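Local atomic coordinates of uracil-DNA glycosylase (Nitratifractor salsuginis, PDB entry 5X3G), a protein that belongs to the uracil-DNA glycosylase superfamily and has an alpha/beta fold, with a central four-stranded parallel sheet flanked by helices. Residues P29-A34 with R58-F63; N69-I74 with E195-Y200; M122-R127 with T146-Q151; S162-L167 with G247-L252. All blocks are in the same frame, centred on the assembly; numbering follows the deposited sequence.

Contact 1 of 4, residues P29-A34 with R58-F63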
loop_
_atom_site.group_PDB
_atom_site.type_symbol
_atom_site.label_atom_id
_atom_site.label_comp_id
_atom_site.label_asym_id
_atom_site.label_seq_id
_atom_site.Cartn_x
_atom_site.Cartn_y
_atom_site.Cartn_z
ATOM N N PRO A 29 -11.241 4.878 -16.994
ATOM C CA PRO A 29 -12.316 5.778 -16.533
ATOM C C PRO A 29 -12.069 6.380 -15.161
ATOM O O PRO A 29 -12.519 7.503 -14.899
ATOM C CB PRO A 29 -13.554 4.872 -16.532
ATOM C CG PRO A 29 -13.248 3.820 -17.524
ATOM C CD PRO A 29 -11.779 3.563 -17.389
ATOM N N ILE A 30 -11.373 5.673 -14.276
ATOM C CA ILE A 30 -11.122 6.179 -12.931
ATOM C C ILE A 30 -9.773 6.882 -12.843
ATOM O O ILE A 30 -9.647 7.921 -12.189
ATOM C CB ILE A 30 -11.218 5.025 -11.912
ATOM C CG1 ILE A 30 -12.584 4.340 -11.986
ATOM C CG2 ILE A 30 -10.966 5.528 -10.499
ATOM C CD1 ILE A 30 -12.725 3.169 -11.036
ATOM N N LEU A 31 -8.760 6.342 -13.516
ATOM C CA LEU A 31 -7.375 6.744 -13.306
ATOM C C LEU A 31 -6.961 7.924 -14.178
ATOM O O LEU A 31 -6.215 8.796 -13.719
ATOM C CB LEU A 31 -6.456 5.545 -13.562
ATOM C CG LEU A 31 -5.110 5.431 -12.856
ATOM C CD1 LEU A 31 -5.245 5.761 -11.379
ATOM C CD2 LEU A 31 -4.572 4.017 -13.040
ATOM N N LEU A 32 -7.423 7.971 -15.429
ATOM C CA LEU A 32 -7.088 9.105 -16.288
ATOM C C LEU A 32 -7.655 10.419 -15.760
ATOM O O LEU A 32 -6.901 11.406 -15.705
ATOM C CB LEU A 32 -7.544 8.824 -17.725
ATOM C CG LEU A 32 -6.438 8.521 -18.738
ATOM C CD1 LEU A 32 -5.529 7.419 -18.220
ATOM C CD2 LEU A 32 -7.034 8.139 -20.082
ATOM N N PRO A 33 -8.933 10.518 -15.367
ATOM C CA PRO A 33 -9.385 11.762 -14.715
ATOM C C PRO A 33 -8.551 12.139 -13.505
ATOM O O PRO A 33 -8.078 13.281 -13.411
ATOM C CB PRO A 33 -10.837 11.443 -14.339
ATOM C CG PRO A 33 -11.267 10.466 -15.355
ATOM C CD PRO A 33 -10.066 9.603 -15.612
ATOM N N ALA A 34 -8.346 11.197 -12.579
ATOM C CA ALA A 34 -7.543 11.467 -11.390
ATOM C C ALA A 34 -6.188 12.058 -11.758
ATOM O O ALA A 34 -5.828 13.152 -11.306
ATOM C CB ALA A 34 -7.374 10.180 -10.581
ATOM N N ARG A 58 6.853 2.213 -12.207
ATOM C CA ARG A 58 6.296 1.639 -10.988
ATOM C C ARG A 58 5.336 2.570 -10.265
ATOM O O ARG A 58 4.771 2.169 -9.240
ATOM C CB ARG A 58 7.418 1.243 -10.020
ATOM C CG ARG A 58 7.768 -0.225 -10.019
ATOM C CD ARG A 58 9.266 -0.398 -10.120
ATOM N NE ARG A 58 9.677 -1.776 -9.887
ATOM C CZ ARG A 58 10.814 -2.298 -10.333
ATOM N NH1 ARG A 58 11.646 -1.558 -11.053
ATOM N NH2 ARG A 58 11.114 -3.561 -10.065
ATOM N N LEU A 59 5.138 3.796 -10.762
ATOM C CA LEU A 59 4.313 4.774 -10.057
ATOM C C LEU A 59 2.922 4.226 -9.758
ATOM O O LEU A 59 2.326 4.553 -8.723
ATOM C CB LEU A 59 4.213 6.057 -10.883
ATOM C CG LEU A 59 5.477 6.911 -10.970
ATOM C CD1 LEU A 59 5.306 8.035 -11.983
ATOM C CD2 LEU A 59 5.839 7.471 -9.601
ATOM N N LEU A 60 2.397 3.379 -10.646
ATOM C CA LEU A 60 1.039 2.860 -10.553
ATOM C C LEU A 60 1.014 1.350 -10.336
ATOM O O LEU A 60 0.052 0.681 -10.721
ATOM C CB LEU A 60 0.254 3.219 -11.811
ATOM C CG LEU A 60 0.206 4.696 -12.194
ATOM C CD1 LEU A 60 -0.247 4.843 -13.633
ATOM C CD2 LEU A 60 -0.722 5.455 -11.261
ATOM N N ALA A 61 2.066 0.803 -9.720
ATOM C CA ALA A 61 2.156 -0.644 -9.541
ATOM C C ALA A 61 0.991 -1.195 -8.726
ATOM O O ALA A 61 0.634 -2.373 -8.870
ATOM C CB ALA A 61 3.481 -1.012 -8.877
ATOM N N ALA A 62 0.387 -0.366 -7.870
ATOM C CA ALA A 62 -0.764 -0.805 -7.093
ATOM C C ALA A 62 -1.977 -1.113 -7.966
ATOM O O ALA A 62 -2.883 -1.826 -7.520
ATOM C CB ALA A 62 -1.124 0.253 -6.053
ATOM N N PHE A 63 -2.012 -0.599 -9.194
ATOM C CA PHE A 63 -3.111 -0.831 -10.123
ATOM C C PHE A 63 -2.789 -1.885 -11.175
ATOM O O PHE A 63 -3.607 -2.118 -12.072
ATOM C CB PHE A 63 -3.495 0.480 -10.829
ATOM C CG PHE A 63 -3.839 1.611 -9.890
ATOM C CD1 PHE A 63 -5.160 1.899 -9.585
ATOM C CD2 PHE A 63 -2.844 2.399 -9.333
ATOM C CE1 PHE A 63 -5.483 2.945 -8.731
ATOM C CE2 PHE A 63 -3.159 3.443 -8.477
ATOM C CZ PHE A 63 -4.478 3.715 -8.178
#
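L31 carries the whole first side of this contact, meeting L60 and F63 with its two methyl branches. The segment 29-34 belongs to helix 28-35. Ahead of L31, I30 turns to other neighbours and packs on L193 and P68. L31 then reaches across to the loop 58-63. Its CG stands opposite the backbone N (chi1 -152°), which carries the branched end out from the helix. CD1 sits over one face of the F63 ring. It lies 4.0 Å from the ring centroid of F63, 19° off the ring normal, so this is a CH-pi contact. The methyl is shifted toward the rim, with L31 CD1 3.9 Å from F63 CE1. The second branch, L31 CD2, lies 4.0 Å from F63 CG. The same methyl makes a looser apolar contact with L60, at 4.4 Å from L31 CD2 to L60 CD1. No hydrogen bond crosses between the segments. Further along, the helix is kinked at P33, whose nitrogen has no hydrogen to give to the preceding turn.

R58 to A61 form a type I beta turn, and a 3-10 segment, 61-63, follows. F63 N bonds to L60 O at 2.9 Å, and L60 O also lies in plane at the edge of the F63 ring. W27 meets F63 edge-to-face, while L193 of helix 179-196 touches both L31 and F63. The arrangement is hydrophobic core packing between a helix and a loop in an alpha/beta fold, on one flank of the central sheet.

Contact 2 of 4, residues N69-I74 with E195-Y200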
loop_
_atom_site.group_PDB
_atom_site.type_symbol
_atom_site.label_atom_id
_atom_site.label_comp_id
_atom_site.label_asym_id
_atom_site.label_seq_id
_atom_site.Cartn_x
_atom_site.Cartn_y
_atom_site.Cartn_z
ATOM N N ASN A 69 -13.306 -3.366 -10.191
ATOM C CA ASN A 69 -14.374 -4.047 -9.467
ATOM C C ASN A 69 -13.863 -5.116 -8.511
ATOM O O ASN A 69 -14.673 -5.733 -7.813
ATOM C CB ASN A 69 -15.376 -4.669 -10.446
ATOM C CG ASN A 69 -14.848 -5.929 -11.105
ATOM O OD1 ASN A 69 -13.650 -6.062 -11.351
ATOM N ND2 ASN A 69 -15.745 -6.866 -11.391
ATOM N N GLU A 70 -12.554 -5.356 -8.463
ATOM C CA GLU A 70 -11.968 -6.280 -7.503
ATOM C C GLU A 70 -11.460 -5.579 -6.251
ATOM O O GLU A 70 -11.045 -6.252 -5.303
ATOM C CB GLU A 70 -10.829 -7.068 -8.158
ATOM C CG GLU A 70 -11.181 -7.647 -9.517
ATOM C CD GLU A 70 -9.995 -8.298 -10.195
ATOM O OE1 GLU A 70 -8.927 -7.655 -10.267
ATOM O OE2 GLU A 70 -10.127 -9.452 -10.652
ATOM N N VAL A 71 -11.490 -4.248 -6.222
ATOM C CA VAL A 71 -11.041 -3.492 -5.057
ATOM C C VAL A 71 -12.102 -3.612 -3.968
ATOM O O VAL A 71 -13.215 -3.100 -4.110
ATOM C CB VAL A 71 -10.769 -2.025 -5.406
ATOM C CG1 VAL A 71 -10.317 -1.259 -4.166
ATOM C CG2 VAL A 71 -9.724 -1.928 -6.505
ATOM N N ARG A 72 -11.760 -4.295 -2.880
ATOM C CA ARG A 72 -12.610 -4.361 -1.699
ATOM C C ARG A 72 -12.146 -3.430 -0.592
ATOM O O ARG A 72 -12.964 -3.000 0.229
ATOM C CB ARG A 72 -12.655 -5.794 -1.159
ATOM C CG ARG A 72 -12.914 -6.843 -2.226
ATOM C CD ARG A 72 -12.817 -8.245 -1.651
ATOM N NE ARG A 72 -13.461 -8.356 -0.345
ATOM C CZ ARG A 72 -13.149 -9.276 0.564
ATOM N NH1 ARG A 72 -12.199 -10.165 0.310
ATOM N NH2 ARG A 72 -13.787 -9.308 1.726
ATOM N N TYR A 73 -10.853 -3.113 -0.556
ATOM C CA TYR A 73 -10.275 -2.232 0.443
ATOM C C TYR A 73 -9.272 -1.312 -0.232
ATOM O O TYR A 73 -8.679 -1.658 -1.258
ATOM C CB TYR A 73 -9.561 -3.007 1.558
ATOM C CG TYR A 73 -10.435 -3.940 2.365
ATOM C CD1 TYR A 73 -11.110 -3.493 3.495
ATOM C CD2 TYR A 73 -10.571 -5.273 2.008
ATOM C CE1 TYR A 73 -11.904 -4.347 4.239
ATOM C CE2 TYR A 73 -11.360 -6.134 2.744
ATOM C CZ TYR A 73 -12.023 -5.669 3.856
ATOM O OH TYR A 73 -12.808 -6.528 4.589
ATOM N N ILE A 74 -9.074 -0.138 0.360
ATOM C CA ILE A 74 -8.009 0.778 -0.036
ATOM C C ILE A 74 -7.202 1.081 1.217
ATOM O O ILE A 74 -7.648 1.852 2.075
ATOM C CB ILE A 74 -8.542 2.070 -0.670
ATOM C CG1 ILE A 74 -9.466 1.751 -1.847
ATOM C CG2 ILE A 74 -7.387 2.958 -1.116
ATOM C CD1 ILE A 74 -9.904 2.978 -2.613
ATOM N N GLU A 195 -13.660 9.551 -5.580
ATOM C CA GLU A 195 -14.892 9.839 -6.306
ATOM C C GLU A 195 -15.229 8.711 -7.275
ATOM O O GLU A 195 -16.376 8.255 -7.343
ATOM C CB GLU A 195 -14.758 11.170 -7.050
ATOM C CG GLU A 195 -15.786 11.390 -8.149
ATOM C CD GLU A 195 -15.832 12.830 -8.623
ATOM O OE1 GLU A 195 -15.117 13.673 -8.042
ATOM O OE2 GLU A 195 -16.566 13.115 -9.592
ATOM N N GLY A 196 -14.228 8.232 -8.016
ATOM C CA GLY A 196 -14.453 7.162 -8.973
ATOM C C GLY A 196 -14.827 5.829 -8.354
ATOM O O GLY A 196 -15.457 5.005 -9.025
ATOM N N PHE A 197 -14.455 5.596 -7.098
ATOM C CA PHE A 197 -14.764 4.348 -6.411
ATOM C C PHE A 197 -16.089 4.388 -5.660
ATOM O O PHE A 197 -16.433 3.400 -4.999
ATOM C CB PHE A 197 -13.647 3.988 -5.426
ATOM C CG PHE A 197 -12.453 3.346 -6.064
ATOM C CD1 PHE A 197 -12.540 2.075 -6.607
ATOM C CD2 PHE A 197 -11.235 4.002 -6.099
ATOM C CE1 PHE A 197 -11.439 1.480 -7.186
ATOM C CE2 PHE A 197 -10.131 3.412 -6.675
ATOM C CZ PHE A 197 -10.233 2.149 -7.217
ATOM N N GLU A 198 -16.831 5.495 -5.744
ATOM C CA GLU A 198 -18.041 5.648 -4.938
ATOM C C GLU A 198 -19.045 4.533 -5.213
ATOM O O GLU A 198 -19.672 4.010 -4.284
ATOM C CB GLU A 198 -18.666 7.020 -5.199
ATOM C CG GLU A 198 -19.715 7.464 -4.183
ATOM C CD GLU A 198 -21.076 6.837 -4.425
ATOM O OE1 GLU A 198 -21.848 6.692 -3.456
ATOM O OE2 GLU A 198 -21.370 6.488 -5.589
ATOM N N ALA A 199 -19.213 4.154 -6.481
ATOM C CA ALA A 199 -20.157 3.091 -6.813
ATOM C C ALA A 199 -19.705 1.750 -6.249
ATOM O O ALA A 199 -20.526 0.972 -5.749
ATOM C CB ALA A 199 -20.338 3.001 -8.328
ATOM N N TYR A 200 -18.403 1.464 -6.316
ATOM C CA TYR A 200 -17.899 0.179 -5.846
ATOM C C TYR A 200 -17.941 0.075 -4.326
ATOM O O TYR A 200 -18.084 -1.026 -3.784
ATOM C CB TYR A 200 -16.475 -0.036 -6.357
ATOM C CG TYR A 200 -16.350 0.004 -7.865
ATOM C CD1 TYR A 200 -16.454 -1.156 -8.620
ATOM C CD2 TYR A 200 -16.134 1.203 -8.533
ATOM C CE1 TYR A 200 -16.342 -1.125 -9.998
ATOM C CE2 TYR A 200 -16.021 1.244 -9.912
ATOM C CZ TYR A 200 -16.126 0.076 -10.639
ATOM O OH TYR A 200 -16.013 0.109 -12.010
HETATM O O HOH W 1 -16.230 -3.021 -2.713
#
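F197 receives two aliphatic side chains, V71 and I74, in the apolar part of this contact. I74 CD1 lies over one face of the ring. It is 4.3 Å from the F197 centroid and 27° off the normal, a CH-pi contact, and its nearest ring atom is F197 CD2. V71 crosses F197 at about a right angle, with V71 CG2 3.9 Å from F197 CE1. The trans chi1 of V71 (179°) sets CG1 opposite the backbone N and places CG2 on the N side, where it meets the ring.

The Y200 ring packs against N69 at its CA and CB, with N69 CA 3.6 Å from Y200 CE1 and N69 CB 3.7 Å from the same atom. The Y200 ring also has G196 O in plane at its edge.

The polar link is a water. It donates to Y200 O at 2.9 Å and more weakly to V71 O at 3.3 Å. No direct hydrogen bond joins the segments.

P202 touches both V71 and F197, and L165 of strand 164-168 packs on the same pair. The contact thus sets the turn that follows helix 179-196 against I74 of strand 73-77 and the residues leading into that strand, beside strands 164-168 and 203-207.

Contact 3 of 4, residues M122-R127 with T146-Q151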
loop_
_atom_site.group_PDB
_atom_site.type_symbol
_atom_site.label_atom_id
_atom_site.label_comp_id
_atom_site.label_asym_id
_atom_site.label_seq_id
_atom_site.Cartn_x
_atom_site.Cartn_y
_atom_site.Cartn_z
HETATM N N MSE A 122 1.504 -9.663 14.027
HETATM C CA MSE A 122 0.055 -9.533 14.207
HETATM C C MSE A 122 -0.675 -10.605 13.404
HETATM O O MSE A 122 -1.584 -11.254 13.917
HETATM C CB MSE A 122 -0.423 -8.125 13.790
HETATM C CG MSE A 122 -1.941 -7.855 13.923
HETATM SE SE MSE A 122 -3.065 -8.695 12.547
HETATM C CE MSE A 122 -2.425 -7.731 10.978
ATOM N N ALA A 123 -0.278 -10.780 12.141
ATOM C CA ALA A 123 -0.930 -11.777 11.300
ATOM C C ALA A 123 -0.663 -13.188 11.808
ATOM O O ALA A 123 -1.553 -14.046 11.768
ATOM C CB ALA A 123 -0.469 -11.624 9.853
ATOM N N LEU A 124 0.555 -13.447 12.296
ATOM C CA LEU A 124 0.849 -14.748 12.886
ATOM C C LEU A 124 -0.005 -15.011 14.119
ATOM O O LEU A 124 -0.376 -16.161 14.380
ATOM C CB LEU A 124 2.332 -14.843 13.239
ATOM C CG LEU A 124 3.307 -14.976 12.070
ATOM C CD1 LEU A 124 4.744 -14.909 12.571
ATOM C CD2 LEU A 124 3.045 -16.275 11.298
ATOM N N VAL A 125 -0.323 -13.971 14.893
ATOM C CA VAL A 125 -1.202 -14.160 16.045
ATOM C C VAL A 125 -2.635 -14.405 15.590
ATOM O O VAL A 125 -3.299 -15.343 16.048
ATOM C CB VAL A 125 -1.116 -12.951 16.993
ATOM C CG1 VAL A 125 -2.175 -13.055 18.088
ATOM C CG2 VAL A 125 0.276 -12.843 17.593
ATOM N N ALA A 126 -3.132 -13.563 14.678
ATOM C CA ALA A 126 -4.540 -13.608 14.299
ATOM C C ALA A 126 -4.908 -14.918 13.621
ATOM O O ALA A 126 -6.069 -15.340 13.671
ATOM C CB ALA A 126 -4.871 -12.429 13.383
ATOM N N ARG A 127 -3.947 -15.571 12.978
ATOM C CA ARG A 127 -4.208 -16.822 12.283
ATOM C C ARG A 127 -4.034 -18.042 13.179
ATOM O O ARG A 127 -4.210 -19.169 12.706
ATOM C CB ARG A 127 -3.301 -16.938 11.053
ATOM C CG ARG A 127 -1.881 -17.382 11.350
ATOM C CD ARG A 127 -1.071 -17.475 10.068
ATOM N NE ARG A 127 -1.743 -18.283 9.052
ATOM C CZ ARG A 127 -1.668 -19.607 8.974
ATOM N NH1 ARG A 127 -0.949 -20.288 9.855
ATOM N NH2 ARG A 127 -2.314 -20.247 8.011
ATOM N N THR A 146 5.644 -24.353 6.687
ATOM C CA THR A 146 5.522 -24.990 5.380
ATOM C C THR A 146 4.307 -24.490 4.607
ATOM O O THR A 146 4.304 -24.534 3.371
ATOM C CB THR A 146 5.460 -26.507 5.538
ATOM O OG1 THR A 146 4.364 -26.857 6.392
ATOM C CG2 THR A 146 6.761 -27.037 6.132
ATOM N N LEU A 147 3.275 -24.015 5.303
ATOM C CA LEU A 147 2.088 -23.489 4.641
ATOM C C LEU A 147 2.135 -21.982 4.434
ATOM O O LEU A 147 1.294 -21.446 3.703
ATOM C CB LEU A 147 0.826 -23.835 5.441
ATOM C CG LEU A 147 0.548 -25.304 5.778
ATOM C CD1 LEU A 147 -0.775 -25.440 6.514
ATOM C CD2 LEU A 147 0.552 -26.153 4.524
ATOM N N LEU A 148 3.086 -21.292 5.051
ATOM C CA LEU A 148 3.100 -19.838 5.046
ATOM C C LEU A 148 3.932 -19.299 3.888
ATOM O O LEU A 148 4.776 -19.993 3.318
ATOM C CB LEU A 148 3.647 -19.303 6.369
ATOM C CG LEU A 148 2.947 -19.808 7.632
ATOM C CD1 LEU A 148 3.544 -19.160 8.878
ATOM C CD2 LEU A 148 1.453 -19.562 7.547
ATOM N N VAL A 149 3.676 -18.032 3.545
ATOM C CA VAL A 149 4.471 -17.375 2.516
ATOM C C VAL A 149 5.940 -17.368 2.927
ATOM O O VAL A 149 6.292 -17.469 4.111
ATOM C CB VAL A 149 3.980 -15.943 2.251
ATOM C CG1 VAL A 149 2.565 -15.953 1.697
ATOM C CG2 VAL A 149 4.060 -15.107 3.519
ATOM N N SER A 150 6.810 -17.253 1.928
ATOM C CA SER A 150 8.237 -17.105 2.163
ATOM C C SER A 150 8.806 -15.803 1.624
ATOM O O SER A 150 9.947 -15.467 1.955
ATOM C CB SER A 150 9.013 -18.278 1.542
ATOM O OG SER A 150 9.041 -18.178 0.128
ATOM N N GLN A 151 8.051 -15.059 0.818
ATOM C CA GLN A 151 8.556 -13.879 0.134
ATOM C C GLN A 151 7.596 -12.711 0.328
ATOM O O GLN A 151 6.376 -12.889 0.347
ATOM C CB GLN A 151 8.755 -14.165 -1.367
ATOM C CG GLN A 151 9.913 -15.110 -1.665
ATOM C CD GLN A 151 11.262 -14.441 -1.497
ATOM O OE1 GLN A 151 11.463 -13.307 -1.931
ATOM N NE2 GLN A 151 12.191 -15.137 -0.855
#
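Helix-to-loop packing in the alpha/beta fold joins the last turn of helix 114-126 and the residue after it, through L124 and R127, to L148. L148 lies in the loop between helices 137-141 and 152-161. The two methyls of L148 divide the work. L148 CD1 meets L124 CD2 at 3.8 Å, a plain apolar touch between side chains that approach at a slant. L148 CD2 goes to R127 instead.

The arginine lies just past the regular helix, although R127 N still bonds to A123 O at 3.1 Å. Its CG takes the position between the backbone N and the carbonyl carbon (chi1 80°), and the chain bends at chi3 (-52°). This swings the guanidinium round until one face meets the leucine. The polar rim is held by other groups: R127 NE forms a salt bridge with D250 OD1, and R127 NH1 bonds to S129 OG. These bonds should limit rotation of the flat group and keep its face toward L148. L252 and L130 also pack on L124. On the R127 guanidinium, the L148 CD2 methyl stands over the centre, 3.4 Å above the plane and 3.4 Å from CZ.

Contact 4 of 4, residues S162-L167 with G247-L252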
loop_
_atom_site.group_PDB
_atom_site.type_symbol
_atom_site.label_atom_id
_atom_site.label_comp_id
_atom_site.label_asym_id
_atom_site.label_seq_id
_atom_site.Cartn_x
_atom_site.Cartn_y
_atom_site.Cartn_z
ATOM N N SER A 162 -6.928 -10.425 -1.672
ATOM C CA SER A 162 -7.981 -9.974 -0.777
ATOM C C SER A 162 -8.604 -8.657 -1.220
ATOM O O SER A 162 -9.425 -8.100 -0.486
ATOM C CB SER A 162 -7.433 -9.849 0.646
ATOM O OG SER A 162 -7.015 -11.117 1.132
ATOM N N GLY A 163 -8.240 -8.153 -2.397
ATOM C CA GLY A 163 -8.878 -6.967 -2.936
ATOM C C GLY A 163 -8.402 -5.666 -2.337
ATOM O O GLY A 163 -9.160 -4.691 -2.300
ATOM N N VAL A 164 -7.160 -5.614 -1.872
ATOM C CA VAL A 164 -6.628 -4.441 -1.193
ATOM C C VAL A 164 -5.800 -3.638 -2.184
ATOM O O VAL A 164 -4.794 -4.128 -2.710
ATOM C CB VAL A 164 -5.797 -4.833 0.037
ATOM C CG1 VAL A 164 -5.135 -3.604 0.658
ATOM C CG2 VAL A 164 -6.685 -5.538 1.051
ATOM N N LEU A 165 -6.238 -2.411 -2.447
ATOM C CA LEU A 165 -5.464 -1.445 -3.214
ATOM C C LEU A 165 -4.526 -0.718 -2.261
ATOM O O LEU A 165 -4.981 0.014 -1.373
ATOM C CB LEU A 165 -6.385 -0.451 -3.925
ATOM C CG LEU A 165 -5.726 0.626 -4.794
ATOM C CD1 LEU A 165 -5.070 0.017 -6.020
ATOM C CD2 LEU A 165 -6.746 1.677 -5.190
ATOM N N LEU A 166 -3.222 -0.938 -2.431
ATOM C CA LEU A 166 -2.204 -0.362 -1.553
ATOM C C LEU A 166 -1.832 1.014 -2.088
ATOM O O LEU A 166 -0.914 1.165 -2.896
ATOM C CB LEU A 166 -1.003 -1.293 -1.469
ATOM C CG LEU A 166 -1.314 -2.675 -0.897
ATOM C CD1 LEU A 166 -0.207 -3.668 -1.240
ATOM C CD2 LEU A 166 -1.514 -2.593 0.610
ATOM N N LEU A 167 -2.536 2.037 -1.610
ATOM C CA LEU A 167 -2.520 3.361 -2.221
ATOM C C LEU A 167 -1.818 4.364 -1.311
ATOM O O LEU A 167 -2.275 4.617 -0.193
ATOM C CB LEU A 167 -3.947 3.819 -2.521
ATOM C CG LEU A 167 -4.115 5.205 -3.143
ATOM C CD1 LEU A 167 -3.369 5.292 -4.466
ATOM C CD2 LEU A 167 -5.591 5.526 -3.320
ATOM N N GLY A 247 -7.467 -10.806 9.897
ATOM C CA GLY A 247 -7.595 -12.228 10.123
ATOM C C GLY A 247 -8.205 -12.991 8.962
ATOM O O GLY A 247 -7.622 -13.956 8.462
ATOM N N PRO A 248 -9.393 -12.574 8.505
ATOM C CA PRO A 248 -10.033 -13.281 7.381
ATOM C C PRO A 248 -9.227 -13.270 6.099
ATOM O O PRO A 248 -9.519 -14.060 5.194
ATOM C CB PRO A 248 -11.359 -12.529 7.207
ATOM C CG PRO A 248 -11.638 -11.965 8.550
ATOM C CD PRO A 248 -10.299 -11.574 9.097
HETATM N N MSE A 249 -8.224 -12.411 5.991
HETATM C CA MSE A 249 -7.432 -12.330 4.778
HETATM C C MSE A 249 -6.364 -13.409 4.724
HETATM O O MSE A 249 -5.921 -13.790 3.639
HETATM C CB MSE A 249 -6.793 -10.954 4.668
HETATM C CG MSE A 249 -7.785 -9.818 4.676
HETATM SE SE MSE A 249 -6.876 -8.171 4.159
HETATM C CE MSE A 249 -8.093 -6.854 4.917
ATOM N N ASP A 250 -5.985 -13.895 5.903
ATOM C CA ASP A 250 -4.885 -14.843 6.097
ATOM C C ASP A 250 -3.737 -14.539 5.137
ATOM O O ASP A 250 -3.353 -15.350 4.294
ATOM C CB ASP A 250 -5.359 -16.288 5.946
ATOM C CG ASP A 250 -4.443 -17.275 6.654
ATOM O OD1 ASP A 250 -3.365 -16.861 7.134
ATOM O OD2 ASP A 250 -4.799 -18.471 6.729
ATOM N N LEU A 251 -3.192 -13.330 5.292
ATOM C CA LEU A 251 -2.230 -12.791 4.339
ATOM C C LEU A 251 -0.920 -13.567 4.304
ATOM O O LEU A 251 -0.176 -13.451 3.323
ATOM C CB LEU A 251 -1.958 -11.323 4.666
ATOM C CG LEU A 251 -3.174 -10.410 4.483
ATOM C CD1 LEU A 251 -2.982 -9.091 5.213
ATOM C CD2 LEU A 251 -3.436 -10.173 3.001
ATOM N N LEU A 252 -0.617 -14.351 5.335
ATOM C CA LEU A 252 0.625 -15.110 5.376
ATOM C C LEU A 252 0.470 -16.535 4.865
ATOM O O LEU A 252 1.459 -17.267 4.816
ATOM C CB LEU A 252 1.192 -15.124 6.799
ATOM C CG LEU A 252 1.557 -13.756 7.383
ATOM C CD1 LEU A 252 2.191 -13.915 8.739
ATOM C CD2 LEU A 252 2.484 -12.987 6.455
HETATM O O HOH W 2 -5.198 -12.965 0.995
#
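M249 O is held by two groups: R255 NH2 and a water that links it to S162. The water donates to M249 O at 2.9 Å and lies 2.6 Å from S162 OG. S162 OG also has a weak hydrogen bond with N158 O. No direct hydrogen bond joins the two segments, so the water makes their polar connection.

Packing does the rest. M249 is a selenomethionine in this model. Its CG is anti to the carbonyl carbon (chi1 -58°) and the chain runs extended beyond it, which carries SE past the serine toward the strand. On the way, M249 CB comes 3.5 Å from S162 OG. M249 SE then lies 3.9 Å from S162 CB and 4.1 Å from V164 CG2. The V164 and M249 side chains cross at about a right angle. L251 joins at the margin, with L251 CD2 4.1 Å from S162 OG. F159 packs on both V164 and L251.

G163, with positive phi, is the C-prime residue of a Schellman motif that ends helix 152-161, in which V164 N bonds back to F159 O. The chain then enters strand 164-168. The contact packs the loop after helix 240-246 against this Schellman-ended helix-to-strand turn of the alpha/beta fold.

From the N terminus, contact 1 closes first, joining helix 28-35 to the loop before strand 73-77. Contact 2 opens next and closes a loop of 120 residues just after helix 179-196. Contact 3 is nested inside that loop and ties helix 114-126 to the loop before helix 152-161. Contact 4 crosses contact 2 and ties the start of strand 164-168 to the C-terminal loop. Contacts 2 and 4 meet at the sheet, where Y73 O pairs with L165 N. Contact 1 reaches the same strand, with A62 and F63 packing on L165. Contacts 3 and 4 touch through V149 and L252. Contacts 1 and 3 lie on opposite sides of the chain's centre.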